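Local coordinates for guanine deaminase (Escherichia coli, PDB 6OHB), which catalyses the zinc-dependent hydrolytic deamination of guanine, releasing xanthine and ammonia in the purine degradation pathway, at residues A[124-127]-A[128-132]; A[82-85]-A[86-89]; A[404-408]-A[409-413]; A[393-396]-A[397-401]. One frame throughout, in Å; residues are numbered along the deposited sequence.

In the fold
Along the chain the four local contacts come in the order interaction 2, interaction 1, interaction 4, interaction 3. Interactions 1 and 2 lie about 11 Å apart between centres and touch: helix 116-132 sets Phe126 against Tyr85 and Ile83 where strand 73-84 delivers its zinc ligands. Interactions 4 and 3 form a second pair, about 12 Å between centres, at the starts of the consecutive helices 397-404 and 409-419. The two pairs stand well apart, with about 24 to 34 Å between centres, yet every contact touches the second subunit. Helix starts distant from the metal thus share the dimer interface with the neighbourhood of the active site.

Interaction 1: A[124-127]-A[128-132]; sequences AFFI and KQLLR
The carbonyl oxygen of Phe125 receives the amide of Gln129, N to O 2.9 Å, the shortest of four successive bonds that join each residue of 124-127 to the one four places on. The other three, Lys128 N to Ala124 O, Leu130 N to Phe126 O and Leu131 N to Ile127 O, repeat the same alpha-helical step. On this frame the side chains pair at the same spacing. With CG anti to the backbone N (chi1 177°), the Phe125 ring lies alongside the next turn, and Gln129 CG sits over one face, 3.9 Å from the ring centroid, in a CH-pi contact. The Gln129 chain then bends at chi2, laying its amide nearly parallel to the ring, 15° between planes, with NE2 3.6 Å from Phe125 CE1. All this belongs to helix 116-132 of the amidohydrolase domain, one side of which packs on strand 73-84 through Phe126 and Leu130, both touching Ile83. These two also meet each other, Phe126 CE2 to Leu130 CD1 at 3.5 Å. With an alanine at Phe125 the face under Gln129 CG would be gone, which would probably free the amide to turn and open a gap beside Ser88 of the same chain and Leu401 of the second subunit. Further round, Ile127 and Leu131 run side by side, CG2 to CD1 4.2 Å, with Ile127 also resting on Ala155 and Ala156 of helix 146-158.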
# COMPACT_ATOMS: atom_id res chain seq x y z
N ALA A 124 15.63 -20.67 1.23
CA ALA A 124 15.76 -20.33 -0.19
C ALA A 124 14.68 -19.35 -0.62
O ALA A 124 14.97 -18.35 -1.29
CB ALA A 124 15.73 -21.60 -1.04
N PHE A 125 13.42 -19.62 -0.24
CA PHE A 125 12.33 -18.72 -0.60
C PHE A 125 12.55 -17.31 -0.06
O PHE A 125 12.30 -16.31 -0.75
CB PHE A 125 11.00 -19.29 -0.09
CG PHE A 125 9.81 -18.39 -0.35
CD1 PHE A 125 9.08 -18.51 -1.51
CD2 PHE A 125 9.43 -17.44 0.58
CE1 PHE A 125 7.98 -17.69 -1.75
CE2 PHE A 125 8.34 -16.61 0.34
CZ PHE A 125 7.62 -16.74 -0.82
N PHE A 126 13.01 -17.21 1.19
CA PHE A 126 13.23 -15.92 1.83
C PHE A 126 14.32 -15.13 1.11
O PHE A 126 14.17 -13.93 0.86
CB PHE A 126 13.59 -16.16 3.30
CG PHE A 126 13.81 -14.91 4.10
CD1 PHE A 126 12.74 -14.25 4.68
CD2 PHE A 126 15.09 -14.43 4.30
CE1 PHE A 126 12.94 -13.10 5.44
CE2 PHE A 126 15.30 -13.28 5.05
CZ PHE A 126 14.23 -12.62 5.62
N ILE A 127 15.43 -15.79 0.78
CA ILE A 127 16.50 -15.11 0.03
C ILE A 127 15.98 -14.65 -1.33
O ILE A 127 16.30 -13.54 -1.79
CB ILE A 127 17.73 -16.02 -0.11
CG1 ILE A 127 18.32 -16.35 1.27
CG2 ILE A 127 18.80 -15.36 -0.99
CD1 ILE A 127 19.03 -15.19 1.93
N LYS A 128 15.16 -15.48 -1.99
CA LYS A 128 14.63 -15.11 -3.30
C LYS A 128 13.75 -13.87 -3.19
O LYS A 128 13.82 -12.97 -4.05
CB LYS A 128 13.81 -16.26 -3.88
CG LYS A 128 14.35 -16.92 -5.16
CD LYS A 128 15.81 -17.30 -5.05
CE LYS A 128 16.29 -17.99 -6.33
NZ LYS A 128 15.64 -19.32 -6.52
N GLN A 129 12.93 -13.79 -2.14
CA GLN A 129 12.08 -12.62 -1.95
C GLN A 129 12.92 -11.37 -1.69
O GLN A 129 12.61 -10.29 -2.21
CB GLN A 129 11.09 -12.85 -0.81
CG GLN A 129 10.13 -13.99 -1.06
CD GLN A 129 9.56 -13.99 -2.46
OE1 GLN A 129 8.80 -13.10 -2.84
NE2 GLN A 129 9.92 -15.00 -3.25
N LEU A 130 13.96 -11.49 -0.86
CA LEU A 130 14.87 -10.36 -0.65
C LEU A 130 15.43 -9.86 -1.98
O LEU A 130 15.38 -8.66 -2.28
CB LEU A 130 16.00 -10.76 0.29
CG LEU A 130 15.62 -11.03 1.75
CD1 LEU A 130 16.87 -11.38 2.55
CD2 LEU A 130 14.89 -9.84 2.35
N LEU A 131 15.99 -10.77 -2.78
CA LEU A 131 16.64 -10.36 -4.02
C LEU A 131 15.66 -9.71 -4.99
O LEU A 131 15.93 -8.63 -5.53
CB LEU A 131 17.33 -11.56 -4.68
CG LEU A 131 18.49 -12.14 -3.87
CD1 LEU A 131 19.14 -13.29 -4.62
CD2 LEU A 131 19.51 -11.05 -3.55
N ARG A 132 14.49 -10.34 -5.21
CA ARG A 132 13.56 -9.81 -6.20
C ARG A 132 12.97 -8.46 -5.80
O ARG A 132 12.38 -7.79 -6.65
CB ARG A 132 12.43 -10.81 -6.47
CG ARG A 132 11.32 -10.81 -5.43
CD ARG A 132 9.94 -10.90 -6.08
NE ARG A 132 9.85 -11.96 -7.07
CZ ARG A 132 8.81 -12.15 -7.88
NH1 ARG A 132 7.76 -11.34 -7.82
NH2 ARG A 132 8.82 -13.15 -8.76

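Interaction 2: A[82-85]-A[86-89]; sequences HIHY and PQSE. With ZN (zinc ion), chain E.
The zinc site of an amidohydrolase barrel begins here, at the end of strand 73-84, where two histidines separated by one residue turn their rings to the same metal. His82 NE2 binds the zinc ion at 2.0 Å and His84 NE2 at 1.9 Å, while His237 and Asp327 are further ligands. His82 swings its ring away from its own amide nitrogen (chi1 179°) to meet the metal, and the other ring nitrogen, ND1, is hydrogen-bonded to His235, a second-shell residue that fixes the ring's rotation.

Beyond His84 the chain bends in an inverse gamma turn centred on Pro86, closed by a weak bond from Gln87 N to Tyr85 O, 3.0 Å with an N-H...O angle of 138°. The turn brings the extended Gln87 side chain back alongside His84, its amide plane only 8° from the imidazole plane. Gln87 OE1 approaches His84 CB at 3.4 Å; NE2 lies 3.6 Å from His84 ND1, but its hydrogen bond goes to Glu110 OE2. Tyr85 and Pro86 cross at about a right angle, Tyr85 CB to Pro86 CD 3.5 Å, and the phenol OH is bonded to Ala119 O. His84, Tyr85, Pro86 and Gln87 probably also contact substrate, as in related enzymes. Paired histidines on the first barrel strand, in an HxH sequence, are a hallmark of the amidohydrolase superfamily.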
# COMPACT_ATOMS: atom_id res chain seq x y z
N HIS A 82 14.75 -4.75 9.91
CA HIS A 82 14.04 -5.66 10.81
C HIS A 82 13.09 -6.52 9.98
O HIS A 82 12.12 -6.00 9.42
CB HIS A 82 13.28 -4.91 11.90
CG HIS A 82 12.52 -5.80 12.83
ND1 HIS A 82 13.13 -6.60 13.77
CD2 HIS A 82 11.19 -6.02 12.96
CE1 HIS A 82 12.21 -7.27 14.45
NE2 HIS A 82 11.03 -6.94 13.98
N ILE A 83 13.36 -7.82 9.92
CA ILE A 83 12.52 -8.75 9.17
C ILE A 83 12.64 -10.12 9.83
O ILE A 83 13.71 -10.49 10.33
CB ILE A 83 12.91 -8.76 7.68
CG1 ILE A 83 12.00 -9.71 6.88
CG2 ILE A 83 14.39 -9.10 7.49
CD1 ILE A 83 12.17 -9.60 5.38
N HIS A 84 11.53 -10.85 9.88
CA HIS A 84 11.46 -12.17 10.51
C HIS A 84 11.49 -13.23 9.40
O HIS A 84 10.56 -13.33 8.59
CB HIS A 84 10.20 -12.30 11.37
CG HIS A 84 10.14 -11.37 12.56
ND1 HIS A 84 10.34 -11.80 13.85
CD2 HIS A 84 9.81 -10.06 12.65
CE1 HIS A 84 10.19 -10.79 14.69
NE2 HIS A 84 9.88 -9.72 13.99
N TYR A 85 12.58 -14.01 9.35
CA TYR A 85 12.70 -15.09 8.36
C TYR A 85 11.59 -16.14 8.43
O TYR A 85 11.03 -16.47 7.37
CB TYR A 85 14.10 -15.72 8.50
CG TYR A 85 14.22 -17.22 8.30
CD1 TYR A 85 13.92 -17.82 7.07
CD2 TYR A 85 14.67 -18.04 9.33
CE1 TYR A 85 14.03 -19.18 6.89
CE2 TYR A 85 14.79 -19.41 9.16
CZ TYR A 85 14.47 -19.98 7.94
OH TYR A 85 14.60 -21.34 7.77
N PRO A 86 11.24 -16.72 9.60
CA PRO A 86 10.29 -17.84 9.59
C PRO A 86 8.82 -17.42 9.66
O PRO A 86 8.05 -18.01 10.43
CB PRO A 86 10.69 -18.64 10.84
CG PRO A 86 11.12 -17.58 11.80
CD PRO A 86 11.78 -16.50 10.96
N GLN A 87 8.42 -16.41 8.89
CA GLN A 87 7.06 -15.89 9.00
C GLN A 87 6.45 -15.51 7.66
O GLN A 87 5.39 -14.86 7.65
CB GLN A 87 7.04 -14.68 9.93
CG GLN A 87 7.24 -15.01 11.40
CD GLN A 87 7.19 -13.78 12.28
OE1 GLN A 87 6.84 -12.69 11.82
NE2 GLN A 87 7.52 -13.95 13.55
N SER A 88 7.06 -15.89 6.54
CA SER A 88 6.57 -15.44 5.24
C SER A 88 5.14 -15.92 4.97
O SER A 88 4.34 -15.20 4.36
CB SER A 88 7.51 -15.91 4.13
OG SER A 88 8.82 -15.39 4.31
N GLU A 89 4.81 -17.13 5.42
CA GLU A 89 3.52 -17.74 5.12
C GLU A 89 2.40 -17.31 6.07
O GLU A 89 1.25 -17.70 5.85
CB GLU A 89 3.64 -19.27 5.12
CG GLU A 89 3.93 -19.87 6.49
CD GLU A 89 5.41 -20.07 6.75
OE1 GLU A 89 6.21 -19.16 6.41
OE2 GLU A 89 5.78 -21.13 7.29
ZN ZN E . 9.36 -7.95 14.44

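Interaction 3: A[404-408]-A[409-413]; sequences DNSVS and LVDKL
Ser408, just before helix 409-419, meets its first turn with both side chain and backbone. Its OG accepts the amide of Asp411, N to OG 3.1 Å with an N-H...O angle of 155°, the capping bond of a residue at the N-cap position. With chi1 at 79°, OG stands between the backbone N and the carbonyl carbon, in reach of that amide, and it also touches Val410 CG2. The carbonyl oxygen of Ser408 receives Lys412 N at 3.2 Å, starting the regular helical bonding.

Ser406, two residues earlier, lies against the side of the same turn. Its CB meets Asp411 CB at 3.4 Å, while OG is hydrogen-bonded to Arg402 O in the preceding helix. The aliphatic part of Lys412 runs back past Ser408 O, and its chain, bent at chi4, brings NZ to Ser406 O in a weak bond of 3.4 Å. The ammonium group also makes a cation-pi contact with Tyr403.

The Asp411 carboxylate lies beside the cap, with CG 3.4 Å from Ser408 OG. Ala93 of the second subunit packs on Asp411 and Tyr94 of that subunit on Ser408, so the helix start is part of the dimer interface. A negative carboxylate beside the amino end of a helix would probably be favoured by the helix dipole, and the serine hydroxyl serves an amide of the first turn, where the regular bonds to carbonyls four residues back have not yet begun.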
# COMPACT_ATOMS: atom_id res chain seq x y z
N ASP A 404 6.90 10.34 -16.76
CA ASP A 404 7.00 11.34 -17.81
C ASP A 404 6.49 12.69 -17.34
O ASP A 404 7.07 13.73 -17.67
CB ASP A 404 6.21 10.90 -19.04
CG ASP A 404 6.80 9.69 -19.72
OD1 ASP A 404 8.02 9.46 -19.57
OD2 ASP A 404 6.03 8.98 -20.41
N ASN A 405 5.40 12.70 -16.57
CA ASN A 405 4.80 13.97 -16.16
C ASN A 405 5.53 14.64 -15.02
O ASN A 405 5.17 15.76 -14.64
CB ASN A 405 3.34 13.73 -15.77
CG ASN A 405 2.43 14.85 -16.19
OD1 ASN A 405 2.13 15.00 -17.38
ND2 ASN A 405 2.00 15.65 -15.23
N SER A 406 6.59 14.03 -14.52
CA SER A 406 7.40 14.60 -13.45
C SER A 406 8.59 15.32 -14.04
O SER A 406 9.26 14.81 -14.95
CB SER A 406 7.86 13.51 -12.49
OG SER A 406 6.77 12.94 -11.79
N VAL A 407 8.87 16.52 -13.53
CA VAL A 407 9.96 17.33 -14.04
C VAL A 407 11.19 17.27 -13.14
O VAL A 407 12.32 17.19 -13.63
CB VAL A 407 9.50 18.79 -14.25
CG1 VAL A 407 8.76 18.91 -15.58
CG2 VAL A 407 8.62 19.25 -13.10
N SER A 408 10.99 17.27 -11.82
CA SER A 408 12.10 17.24 -10.88
C SER A 408 12.46 15.81 -10.49
O SER A 408 11.67 14.87 -10.65
CB SER A 408 11.75 18.06 -9.64
OG SER A 408 10.92 17.31 -8.77
N LEU A 409 13.68 15.65 -9.98
CA LEU A 409 14.15 14.34 -9.54
C LEU A 409 13.39 13.86 -8.32
O LEU A 409 13.13 12.65 -8.18
CB LEU A 409 15.66 14.39 -9.25
CG LEU A 409 16.31 13.13 -8.68
CD1 LEU A 409 16.11 11.94 -9.61
CD2 LEU A 409 17.79 13.37 -8.43
N VAL A 410 13.03 14.77 -7.41
CA VAL A 410 12.24 14.37 -6.24
C VAL A 410 10.89 13.83 -6.68
O VAL A 410 10.36 12.89 -6.07
CB VAL A 410 12.09 15.54 -5.24
CG1 VAL A 410 13.42 16.19 -4.98
CG2 VAL A 410 11.08 16.58 -5.73
N ASP A 411 10.32 14.41 -7.74
CA ASP A 411 9.07 13.90 -8.28
C ASP A 411 9.23 12.47 -8.79
O ASP A 411 8.36 11.62 -8.58
CB ASP A 411 8.57 14.82 -9.39
CG ASP A 411 7.75 15.99 -8.86
OD1 ASP A 411 7.55 16.07 -7.63
OD2 ASP A 411 7.31 16.82 -9.68
N LYS A 412 10.35 12.18 -9.48
CA LYS A 412 10.58 10.84 -9.99
C LYS A 412 10.77 9.83 -8.86
O LYS A 412 10.23 8.72 -8.89
CB LYS A 412 11.76 10.85 -10.96
CG LYS A 412 11.53 11.76 -12.17
CD LYS A 412 12.74 11.83 -13.09
CE LYS A 412 12.50 12.78 -14.27
NZ LYS A 412 11.49 12.28 -15.25
N LEU A 413 11.53 10.22 -7.82
CA LEU A 413 11.68 9.35 -6.66
C LEU A 413 10.33 9.12 -5.97
O LEU A 413 10.05 8.01 -5.51
CB LEU A 413 12.68 9.96 -5.67
CG LEU A 413 14.17 9.91 -6.03
CD1 LEU A 413 14.99 10.58 -4.94
CD2 LEU A 413 14.62 8.47 -6.22

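Interaction 4: A[393-396]-A[397-401]; sequences PTAT and PLQQL
The backbone passes from the loop 393-396 into helix 397-404 at Thr396, whose carbonyl oxygen takes the amide of Gln400 at 2.8 Å, with the donor nearly along the C=O axis (169°). Thr396 is the N-cap of this helix: its OG1 accepts Gln399 N at 3.2 Å, and Pro397, which has no amide hydrogen to offer, fills the first helical position. A chi1 of 73° places OG1 over the first turn and leaves CG2 beside the Gln399 amide. The Gln399 chain, extended beyond CG, reaches back toward the loop. Its OE1 accepts a weak hydrogen bond from the same hydroxyl, OG1 to OE1 3.4 Å, and the oxygen also lies 3.5 Å from Thr396 CG2 and near Ala395 CB. The other end of the amide, NE2, is hydrogen-bonded to Ser424 OG, which helps to fix its orientation. Replacing Gln399 with an alanine would remove both hydrogen bonds of the side-chain amide, so the Thr396 hydroxyl is likely to lose a weak acceptor and Ser424 OG its partner. Leu398 packs on Leu419 of helix 409-419 and on Thr332 of the second subunit, while Pro397 meets Arg132 of that subunit. Gln400 bends at chi2 across Thr394, and its NE2 is held by Asp404 one turn further on. The amide oxygen OE1 of Gln400 lies 3.5 Å from Thr394 CB.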
# COMPACT_ATOMS: atom_id res chain seq x y z
N PRO A 393 11.81 2.41 -13.32
CA PRO A 393 10.79 3.30 -12.75
C PRO A 393 9.56 3.47 -13.62
O PRO A 393 8.57 4.04 -13.16
CB PRO A 393 11.54 4.63 -12.59
CG PRO A 393 12.60 4.58 -13.64
CD PRO A 393 13.00 3.14 -13.77
N THR A 394 9.60 3.00 -14.87
CA THR A 394 8.49 3.08 -15.81
C THR A 394 7.88 1.70 -16.04
O THR A 394 7.40 1.39 -17.14
CB THR A 394 8.96 3.69 -17.13
OG1 THR A 394 10.08 2.95 -17.63
CG2 THR A 394 9.35 5.15 -16.94
N ALA A 395 7.86 0.85 -15.01
CA ALA A 395 7.58 -0.56 -15.22
C ALA A 395 6.12 -0.86 -15.52
O ALA A 395 5.83 -1.93 -16.06
CB ALA A 395 8.02 -1.36 -13.98
N THR A 396 5.20 0.06 -15.25
CA THR A 396 3.79 -0.12 -15.55
C THR A 396 3.30 1.12 -16.28
O THR A 396 3.89 2.19 -16.14
CB THR A 396 2.94 -0.33 -14.29
OG1 THR A 396 2.82 0.91 -13.58
CG2 THR A 396 3.54 -1.39 -13.38
N PRO A 397 2.26 0.99 -17.11
CA PRO A 397 1.77 2.16 -17.86
C PRO A 397 1.50 3.38 -16.99
O PRO A 397 1.85 4.50 -17.37
CB PRO A 397 0.49 1.63 -18.53
CG PRO A 397 0.76 0.17 -18.71
CD PRO A 397 1.55 -0.25 -17.50
N LEU A 398 0.89 3.19 -15.82
CA LEU A 398 0.64 4.31 -14.92
C LEU A 398 1.95 4.90 -14.41
O LEU A 398 2.08 6.13 -14.30
CB LEU A 398 -0.24 3.88 -13.75
CG LEU A 398 -0.64 4.96 -12.74
CD1 LEU A 398 -1.51 6.01 -13.41
CD2 LEU A 398 -1.37 4.33 -11.56
N GLN A 399 2.92 4.05 -14.07
CA GLN A 399 4.23 4.54 -13.66
C GLN A 399 4.88 5.33 -14.79
O GLN A 399 5.46 6.39 -14.55
CB GLN A 399 5.14 3.39 -13.24
CG GLN A 399 5.20 3.16 -11.75
CD GLN A 399 6.03 1.93 -11.39
OE1 GLN A 399 5.61 0.80 -11.64
NE2 GLN A 399 7.21 2.16 -10.82
N GLN A 400 4.79 4.83 -16.02
CA GLN A 400 5.38 5.54 -17.14
C GLN A 400 4.75 6.92 -17.29
O GLN A 400 5.45 7.92 -17.47
CB GLN A 400 5.21 4.73 -18.42
CG GLN A 400 5.50 5.50 -19.70
CD GLN A 400 6.96 5.44 -20.08
OE1 GLN A 400 7.53 4.36 -20.25
NE2 GLN A 400 7.58 6.60 -20.24
N LEU A 401 3.41 6.99 -17.20
CA LEU A 401 2.74 8.27 -17.37
C LEU A 401 3.13 9.27 -16.28
O LEU A 401 3.50 10.42 -16.57
CB LEU A 401 1.22 8.05 -17.41
CG LEU A 401 0.28 9.24 -17.22
CD1 LEU A 401 0.15 10.02 -18.52
CD2 LEU A 401 -1.09 8.75 -16.77